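Local coordinates for LP04448p (Drosophila melanogaster, PDB 2QK2), which probably binds tubulin through its TOG domains and promotes microtubule growth at plus ends, as other XMAP215-family proteins do, at residues K90-A96 / I125-T129; L161-P166 / E235-V240; R193-E198 / K226-C230. One frame throughout, in Å; residues are numbered along the deposited sequence.

Overall arrangement
The chain is an all-helical TOG domain, a row of HEAT-type helix pairs stacked side by side, and the contacts follow one another along it. Contact 1 joins two links between successive pairs; contact 2 sets the C-terminal tail against a third. Their centres are 17 Å apart and they touch, Y126 OH lying 2.7 Å from T164 OG1 in a probable hydrogen bond. Contact 3 is helix-on-helix packing, its centre 18 Å from that of contact 2 and 28 Å from that of contact 1. In sequence it falls between 161-166 and 235-240. TOG domains bind tubulin through the turns within their helix pairs, so contacts 1 and 2 probably lie along the other edge.

Contact 1: K90-A96 / I125-T129; sequences KRFSNYA and IYAST
Residues 90-92 form the end of a 3-10 turn that passes into helix 93-105, with S93 N bonded to K90 O at 3.1 Å. Against it, 125-129 comes off the C-terminal part of helix 112-126 in a type I turn from Y126 to T129, closed by T129 N to Y126 O at 2.8 Å. The two segments cross steeply, roughly at right angles: K90 CA lies 4.5 Å from S128 CA, and A96 CA lies 6.0 Å from I125 CA.

S128 is the most covered residue. In the p rotamer its OG turns back to donate to I125 O at 2.7 Å. F92, chi1 t, sets its ring edge by that hydroxyl, CD2 3.9 Å from S128 OG, and its CE2 3.8 Å from CG1 of I125. A96 CB fits beside I125 CG2 at 3.7 Å, S128 OG at 3.7 Å and T129 CB at 4.0 Å. K90 stretches over the turn, its CE 3.5 Å from A127 O, while S93 CB approaches S128 O at 3.3 Å.

Two inter-repeat bends of the HEAT-like array are thus packed together, with L81 and A85 of helix 71-88 touching both F92 and I125. No hydrogen bond crosses between the segments: the serine hydroxyl is satisfied within its own segment, by I125 O, so it can lie among apolar groups, and van der Waals fit joins the bends.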
loop_
_atom_site.group_PDB
_atom_site.type_symbol
_atom_site.label_atom_id
_atom_site.label_comp_id
_atom_site.label_asym_id
_atom_site.label_seq_id
_atom_site.Cartn_x
_atom_site.Cartn_y
_atom_site.Cartn_z
ATOM N N LYS A 90 -1.263 -11.587 8.564
ATOM C CA LYS A 90 0.136 -11.584 8.995
ATOM C C LYS A 90 0.980 -12.653 8.312
ATOM O O LYS A 90 2.205 -12.546 8.282
ATOM C CB LYS A 90 0.232 -11.763 10.512
ATOM C CG LYS A 90 -0.477 -10.679 11.316
ATOM C CD LYS A 90 0.218 -9.334 11.210
ATOM C CE LYS A 90 -0.551 -8.271 11.985
ATOM N NZ LYS A 90 -0.754 -8.662 13.412
ATOM N N ARG A 91 0.334 -13.688 7.779
ATOM C CA ARG A 91 1.059 -14.752 7.087
ATOM C C ARG A 91 1.712 -14.215 5.809
ATOM O O ARG A 91 2.486 -14.917 5.161
ATOM C CB ARG A 91 0.121 -15.910 6.714
ATOM C CG ARG A 91 -0.117 -16.967 7.795
ATOM C CD ARG A 91 -1.293 -16.639 8.706
ATOM N NE ARG A 91 -2.560 -16.492 7.985
ATOM C CZ ARG A 91 -3.131 -17.434 7.235
ATOM N NH1 ARG A 91 -2.555 -18.622 7.085
ATOM N NH2 ARG A 91 -4.286 -17.185 6.628
ATOM N N PHE A 92 1.404 -12.970 5.450
ATOM C CA PHE A 92 1.970 -12.369 4.239
ATOM C C PHE A 92 3.265 -11.610 4.521
ATOM O O PHE A 92 3.995 -11.247 3.595
ATOM C CB PHE A 92 0.950 -11.406 3.593
ATOM C CG PHE A 92 1.310 -10.993 2.182
ATOM C CD1 PHE A 92 0.943 -11.788 1.093
ATOM C CD2 PHE A 92 2.053 -9.835 1.946
ATOM C CE1 PHE A 92 1.315 -11.435 -0.213
ATOM C CE2 PHE A 92 2.431 -9.475 0.649
ATOM C CZ PHE A 92 2.062 -10.277 -0.434
ATOM N N SER A 93 3.560 -11.394 5.804
ATOM C CA SER A 93 4.737 -10.628 6.215
ATOM C C SER A 93 6.040 -10.903 5.474
ATOM O O SER A 93 6.771 -9.968 5.143
ATOM C CB SER A 93 4.974 -10.774 7.727
ATOM O OG SER A 93 5.364 -12.092 8.073
ATOM N N ASN A 94 6.344 -12.169 5.211
ATOM C CA ASN A 94 7.591 -12.495 4.522
ATOM C C ASN A 94 7.701 -12.022 3.075
ATOM O O ASN A 94 8.804 -11.949 2.541
ATOM C CB ASN A 94 7.860 -14.002 4.580
ATOM C CG ASN A 94 8.472 -14.431 5.902
ATOM O OD1 ASN A 94 9.408 -13.797 6.398
ATOM N ND2 ASN A 94 7.953 -15.510 6.478
ATOM N N TYR A 95 6.573 -11.699 2.447
ATOM C CA TYR A 95 6.583 -11.234 1.056
ATOM C C TYR A 95 6.475 -9.710 0.956
ATOM O O TYR A 95 6.783 -9.123 -0.085
ATOM C CB TYR A 95 5.420 -11.862 0.279
ATOM C CG TYR A 95 5.283 -13.357 0.469
ATOM C CD1 TYR A 95 4.236 -13.886 1.220
ATOM C CD2 TYR A 95 6.217 -14.241 -0.079
ATOM C CE1 TYR A 95 4.118 -15.264 1.424
ATOM C CE2 TYR A 95 6.109 -15.626 0.119
ATOM C CZ TYR A 95 5.058 -16.128 0.870
ATOM O OH TYR A 95 4.932 -17.487 1.068
ATOM N N ALA A 96 6.050 -9.078 2.046
ATOM C CA ALA A 96 5.849 -7.628 2.095
ATOM C C ALA A 96 6.979 -6.715 1.610
ATOM O O ALA A 96 6.772 -5.893 0.716
ATOM C CB ALA A 96 5.433 -7.218 3.513
ATOM N N ILE A 125 -1.068 -5.015 2.126
ATOM C CA ILE A 125 0.269 -5.488 2.439
ATOM C C ILE A 125 0.823 -4.809 3.689
ATOM O O ILE A 125 1.499 -5.444 4.507
ATOM C CB ILE A 125 1.212 -5.266 1.239
ATOM C CG1 ILE A 125 0.758 -6.160 0.077
ATOM C CG2 ILE A 125 2.657 -5.569 1.632
ATOM C CD1 ILE A 125 1.629 -6.073 -1.155
ATOM N N TYR A 126 0.520 -3.522 3.850
ATOM C CA TYR A 126 0.990 -2.783 5.020
ATOM C C TYR A 126 0.544 -3.453 6.319
ATOM O O TYR A 126 1.296 -3.509 7.291
ATOM C CB TYR A 126 0.466 -1.343 4.999
ATOM C CG TYR A 126 0.848 -0.568 6.240
ATOM C CD1 TYR A 126 2.178 -0.236 6.490
ATOM C CD2 TYR A 126 -0.112 -0.215 7.192
ATOM C CE1 TYR A 126 2.554 0.422 7.661
ATOM C CE2 TYR A 126 0.252 0.448 8.372
ATOM C CZ TYR A 126 1.590 0.759 8.597
ATOM O OH TYR A 126 1.978 1.384 9.767
ATOM N N ALA A 127 -0.685 -3.955 6.321
ATOM C CA ALA A 127 -1.261 -4.617 7.482
ATOM C C ALA A 127 -0.408 -5.779 7.992
ATOM O O ALA A 127 -0.486 -6.141 9.169
ATOM C CB ALA A 127 -2.669 -5.108 7.147
ATOM N N SER A 128 0.411 -6.352 7.114
ATOM C CA SER A 128 1.261 -7.481 7.485
ATOM C C SER A 128 2.663 -7.051 7.884
ATOM O O SER A 128 3.486 -7.882 8.256
ATOM C CB SER A 128 1.372 -8.462 6.317
ATOM O OG SER A 128 2.244 -7.955 5.313
ATOM N N THR A 129 2.949 -5.759 7.802
ATOM C CA THR A 129 4.283 -5.281 8.140
ATOM C C THR A 129 4.186 -3.990 8.966
ATOM O O THR A 129 3.230 -3.825 9.724
ATOM C CB THR A 129 5.110 -5.095 6.833
ATOM O OG1 THR A 129 6.449 -4.696 7.146
ATOM C CG2 THR A 129 4.455 -4.071 5.919
#

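Contact 2: L161-P166 / E235-V240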
loop_
_atom_site.group_PDB
_atom_site.type_symbol
_atom_site.label_atom_id
_atom_site.label_comp_id
_atom_site.label_asym_id
_atom_site.label_seq_id
_atom_site.Cartn_x
_atom_site.Cartn_y
_atom_site.Cartn_z
ATOM N N LEU A 161 -1.063 5.419 8.594
ATOM C CA LEU A 161 -1.067 5.984 9.938
ATOM C C LEU A 161 -2.399 5.821 10.671
ATOM O O LEU A 161 -2.416 5.666 11.896
ATOM C CB LEU A 161 -0.660 7.463 9.885
ATOM C CG LEU A 161 0.816 7.710 9.544
ATOM C CD1 LEU A 161 1.060 9.199 9.296
ATOM C CD2 LEU A 161 1.700 7.214 10.685
ATOM N N THR A 162 -3.508 5.837 9.936
ATOM C CA THR A 162 -4.816 5.678 10.565
ATOM C C THR A 162 -4.980 4.268 11.138
ATOM O O THR A 162 -5.925 4.001 11.882
ATOM C CB THR A 162 -5.974 5.915 9.574
ATOM O OG1 THR A 162 -5.950 4.899 8.567
ATOM C CG2 THR A 162 -5.860 7.285 8.920
ATOM N N ARG A 163 -4.067 3.369 10.785
ATOM C CA ARG A 163 -4.132 1.992 11.271
ATOM C C ARG A 163 -2.816 1.592 11.916
ATOM O O ARG A 163 -2.394 0.436 11.830
ATOM C CB ARG A 163 -4.437 1.038 10.116
ATOM C CG ARG A 163 -5.753 1.321 9.418
ATOM C CD ARG A 163 -5.910 0.458 8.179
ATOM N NE ARG A 163 -7.028 0.903 7.350
ATOM C CZ ARG A 163 -8.308 0.760 7.677
ATOM N NH1 ARG A 163 -8.642 0.173 8.821
ATOM N NH2 ARG A 163 -9.253 1.214 6.863
ATOM N N THR A 164 -2.164 2.550 12.559
ATOM C CA THR A 164 -0.888 2.287 13.198
ATOM C C THR A 164 -0.923 2.587 14.693
ATOM O O THR A 164 -1.551 3.546 15.127
ATOM C CB THR A 164 0.225 3.127 12.538
ATOM O OG1 THR A 164 0.236 2.872 11.128
ATOM C CG2 THR A 164 1.583 2.773 13.117
ATOM N N GLN A 165 -0.253 1.749 15.478
ATOM C CA GLN A 165 -0.182 1.949 16.918
ATOM C C GLN A 165 0.829 3.061 17.187
ATOM O O GLN A 165 1.914 3.079 16.600
ATOM C CB GLN A 165 0.287 0.670 17.620
ATOM C CG GLN A 165 -0.754 -0.430 17.713
ATOM C CD GLN A 165 -1.983 0.009 18.482
ATOM O OE1 GLN A 165 -1.877 0.610 19.551
ATOM N NE2 GLN A 165 -3.158 -0.294 17.944
ATOM N N PRO A 166 0.490 4.006 18.076
ATOM C CA PRO A 166 1.426 5.092 18.371
ATOM C C PRO A 166 2.792 4.557 18.789
ATOM O O PRO A 166 3.824 5.135 18.443
ATOM C CB PRO A 166 0.726 5.851 19.494
ATOM C CG PRO A 166 -0.731 5.672 19.147
ATOM C CD PRO A 166 -0.786 4.198 18.788
ATOM N N GLU A 235 -9.051 10.299 10.817
ATOM C CA GLU A 235 -9.699 9.389 11.757
ATOM C C GLU A 235 -8.776 8.221 12.082
ATOM O O GLU A 235 -8.507 7.387 11.219
ATOM C CB GLU A 235 -10.994 8.832 11.166
ATOM C CG GLU A 235 -12.034 9.873 10.809
ATOM C CD GLU A 235 -13.327 9.248 10.310
ATOM O OE1 GLU A 235 -13.279 8.496 9.311
ATOM O OE2 GLU A 235 -14.389 9.508 10.919
ATOM N N ILE A 236 -8.288 8.159 13.317
ATOM C CA ILE A 236 -7.412 7.068 13.720
ATOM C C ILE A 236 -8.286 5.867 14.054
ATOM O O ILE A 236 -8.967 5.837 15.081
ATOM C CB ILE A 236 -6.564 7.445 14.943
ATOM C CG1 ILE A 236 -5.752 8.707 14.638
ATOM C CG2 ILE A 236 -5.642 6.289 15.310
ATOM C CD1 ILE A 236 -4.910 8.620 13.376
ATOM N N LYS A 237 -8.255 4.877 13.171
ATOM C CA LYS A 237 -9.066 3.680 13.313
ATOM C C LYS A 237 -8.561 2.637 14.303
ATOM O O LYS A 237 -9.221 1.626 14.513
ATOM C CB LYS A 237 -9.244 3.045 11.936
ATOM C CG LYS A 237 -9.850 4.002 10.925
ATOM C CD LYS A 237 -9.564 3.575 9.497
ATOM C CE LYS A 237 -10.182 4.554 8.502
ATOM N NZ LYS A 237 -9.755 5.971 8.735
ATOM N N ILE A 238 -7.410 2.873 14.923
ATOM C CA ILE A 238 -6.885 1.899 15.874
ATOM C C ILE A 238 -7.117 2.258 17.341
ATOM O O ILE A 238 -7.647 3.323 17.663
ATOM C CB ILE A 238 -5.364 1.658 15.652
ATOM C CG1 ILE A 238 -4.583 2.971 15.770
ATOM C CG2 ILE A 238 -5.137 1.024 14.293
ATOM C CD1 ILE A 238 -4.335 3.428 17.195
ATOM N N LYS A 239 -6.720 1.339 18.217
ATOM C CA LYS A 239 -6.840 1.510 19.662
ATOM C C LYS A 239 -5.443 1.415 20.261
ATOM O O LYS A 239 -4.777 0.387 20.129
ATOM C CB LYS A 239 -7.716 0.409 20.257
ATOM C CG LYS A 239 -7.767 0.391 21.780
ATOM C CD LYS A 239 -8.459 1.622 22.338
ATOM C CE LYS A 239 -8.536 1.563 23.855
ATOM N NZ LYS A 239 -9.287 2.721 24.411
ATOM N N VAL A 240 -5.004 2.481 20.921
ATOM C CA VAL A 240 -3.679 2.504 21.527
ATOM C C VAL A 240 -3.492 1.381 22.551
ATOM O O VAL A 240 -3.076 0.274 22.201
ATOM C CB VAL A 240 -3.408 3.864 22.208
ATOM C CG1 VAL A 240 -1.966 3.929 22.692
ATOM C CG2 VAL A 240 -3.698 4.997 21.235
#
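Two irregular segments run alongside each other in the same direction, T162 beside I236, R163 beside I238 and Q165 beside V240. Two hydrogen bonds link them: K237 N donates to T162 O at 2.8 Å, and Q165 NE2 donates to K239 O, also at 2.8 Å. Q165 OE1 lies 2.9 Å from V240 O and 3.0 Å from K239 O, acceptors all, so neither is a bond; V240 is poorly ordered, its place less sure. K237 spends its ammonium on its own segment, NZ reaching E235 O at 3.1 Å, while its CD lies against one face of the R163 guanidinium, 3.6 Å from NH2. The threonine hydroxyls turn back to the end of helix 147-161, T162 OG1 to R159 O and T164 OG1 to A160 O; T164 OG1 also meets Y126 OH of contact 1, probably in a hydrogen bond, and T164 N meets L161 O at 3.2 Å. Between the polar links sits I238, CG2 3.3 Å from R163 CA and CD1 4.0 Å from P166 CD. The C-terminal tail after helix 221-233 is laid along the linker between helices 147-161 and 171-185, and helix 190-207 adjoins both segments, L206 touching P166 and I236, T202 touching L161 and T162.

Contact 3: R193-E198 / K226-C230; sequences RDSSAE and KIKEC
A197, K226 and C230 carry most of this helix-on-helix contact. Segments 193-198 and 226-230 are both regular alpha-helix, their short axes approaching to 8.5 Å and crossing at -54°. A197 sits where the backbones come closest, its CA 4.7 Å from CA of I227; its CB points at the other helix, 4.0 Å from K226 CB and 4.1 Å from I227 CG1. C230, chi1 m, brings SG to 3.6 Å from E198 CA, and its CB lies 3.8 Å from A197 O. The small alanine permits this close approach. In the HEAT-like stack, helix 221-233 packs across helix 190-207, the second helix of the preceding pair, and L185 of helix 171-185 touches both A197 and I227. K226, chi1 m with chi2 and chi3 t, extends along the first helix toward R193, whose NH1 pairs with D194 OD1 within its own helix in a 2.7 Å salt bridge of weak hydrogen-bond geometry; NH1 is less surely placed. The 3.8 Å from K226 NZ to R193 NH1, two positive ends, is equally unsure.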
loop_
_atom_site.group_PDB
_atom_site.type_symbol
_atom_site.label_atom_id
_atom_site.label_comp_id
_atom_site.label_asym_id
_atom_site.label_seq_id
_atom_site.Cartn_x
_atom_site.Cartn_y
_atom_site.Cartn_z
ATOM N N ARG A 193 1.873 18.557 -2.513
ATOM C CA ARG A 193 1.763 19.357 -1.300
ATOM C C ARG A 193 0.531 18.951 -0.490
ATOM O O ARG A 193 0.624 18.737 0.720
ATOM C CB ARG A 193 1.699 20.854 -1.641
ATOM C CG ARG A 193 1.354 21.743 -0.447
ATOM C CD ARG A 193 1.464 23.231 -0.778
ATOM N NE ARG A 193 0.705 23.614 -1.971
ATOM C CZ ARG A 193 -0.606 23.434 -2.129
ATOM N NH1 ARG A 193 -1.330 22.871 -1.171
ATOM N NH2 ARG A 193 -1.195 23.824 -3.252
ATOM N N ASP A 194 -0.620 18.844 -1.150
ATOM C CA ASP A 194 -1.843 18.458 -0.450
ATOM C C ASP A 194 -1.710 17.077 0.186
ATOM O O ASP A 194 -2.141 16.860 1.317
ATOM C CB ASP A 194 -3.047 18.443 -1.398
ATOM C CG ASP A 194 -3.432 19.831 -1.891
ATOM O OD1 ASP A 194 -3.051 20.833 -1.242
ATOM O OD2 ASP A 194 -4.130 19.912 -2.925
ATOM N N SER A 195 -1.125 16.141 -0.555
ATOM C CA SER A 195 -0.945 14.783 -0.050
ATOM C C SER A 195 -0.013 14.794 1.159
ATOM O O SER A 195 -0.259 14.106 2.150
ATOM C CB SER A 195 -0.382 13.886 -1.154
ATOM O OG SER A 195 -1.311 13.770 -2.222
ATOM N N SER A 196 1.049 15.589 1.086
ATOM C CA SER A 196 1.989 15.679 2.195
ATOM C C SER A 196 1.308 16.280 3.423
ATOM O O SER A 196 1.564 15.860 4.554
ATOM C CB SER A 196 3.194 16.538 1.806
ATOM O OG SER A 196 3.865 15.979 0.692
ATOM N N ALA A 197 0.446 17.270 3.199
ATOM C CA ALA A 197 -0.269 17.909 4.299
ATOM C C ALA A 197 -1.199 16.895 4.961
ATOM O O ALA A 197 -1.336 16.874 6.186
ATOM C CB ALA A 197 -1.086 19.103 3.782
ATOM N N GLU A 198 -1.842 16.060 4.148
ATOM C CA GLU A 198 -2.758 15.051 4.678
ATOM C C GLU A 198 -2.018 14.043 5.551
ATOM O O GLU A 198 -2.505 13.651 6.613
ATOM C CB GLU A 198 -3.476 14.319 3.542
ATOM C CG GLU A 198 -4.656 13.486 4.027
ATOM C CD GLU A 198 -5.495 12.931 2.891
ATOM O OE1 GLU A 198 -5.534 13.554 1.812
ATOM O OE2 GLU A 198 -6.134 11.879 3.085
ATOM N N LYS A 226 -3.198 24.021 6.223
ATOM C CA LYS A 226 -3.607 22.854 5.440
ATOM C C LYS A 226 -3.461 21.611 6.305
ATOM O O LYS A 226 -4.351 20.764 6.357
ATOM C CB LYS A 226 -2.725 22.682 4.205
ATOM C CG LYS A 226 -2.811 23.799 3.202
ATOM C CD LYS A 226 -2.079 23.422 1.917
ATOM C CE LYS A 226 -2.048 24.583 0.933
ATOM N NZ LYS A 226 -1.173 25.697 1.404
ATOM N N ILE A 227 -2.320 21.514 6.982
ATOM C CA ILE A 227 -2.035 20.386 7.852
ATOM C C ILE A 227 -3.086 20.261 8.954
ATOM O O ILE A 227 -3.603 19.170 9.205
ATOM C CB ILE A 227 -0.632 20.530 8.482
ATOM C CG1 ILE A 227 0.433 20.436 7.379
ATOM C CG2 ILE A 227 -0.413 19.459 9.557
ATOM C CD1 ILE A 227 1.843 20.730 7.860
ATOM N N LYS A 228 -3.409 21.373 9.612
ATOM C CA LYS A 228 -4.409 21.330 10.680
ATOM C C LYS A 228 -5.787 20.947 10.157
ATOM O O LYS A 228 -6.540 20.259 10.842
ATOM C CB LYS A 228 -4.472 22.668 11.426
ATOM C CG LYS A 228 -3.739 22.643 12.771
ATOM C CD LYS A 228 -2.317 22.085 12.630
ATOM C CE LYS A 228 -1.566 22.039 13.964
ATOM N NZ LYS A 228 -2.221 21.187 15.002
ATOM N N GLU A 229 -6.125 21.385 8.950
ATOM C CA GLU A 229 -7.414 21.022 8.374
ATOM C C GLU A 229 -7.457 19.501 8.257
ATOM O O GLU A 229 -8.403 18.850 8.708
ATOM C CB GLU A 229 -7.580 21.623 6.983
ATOM C CG GLU A 229 -8.118 23.029 6.968
ATOM C CD GLU A 229 -8.426 23.499 5.562
ATOM O OE1 GLU A 229 -7.474 23.776 4.798
ATOM O OE2 GLU A 229 -9.625 23.574 5.220
ATOM N N CYS A 230 -6.418 18.942 7.643
ATOM C CA CYS A 230 -6.324 17.502 7.469
ATOM C C CYS A 230 -6.321 16.812 8.828
ATOM O O CYS A 230 -6.963 15.777 9.006
ATOM C CB CYS A 230 -5.055 17.150 6.694
ATOM S SG CYS A 230 -5.058 17.750 4.988
#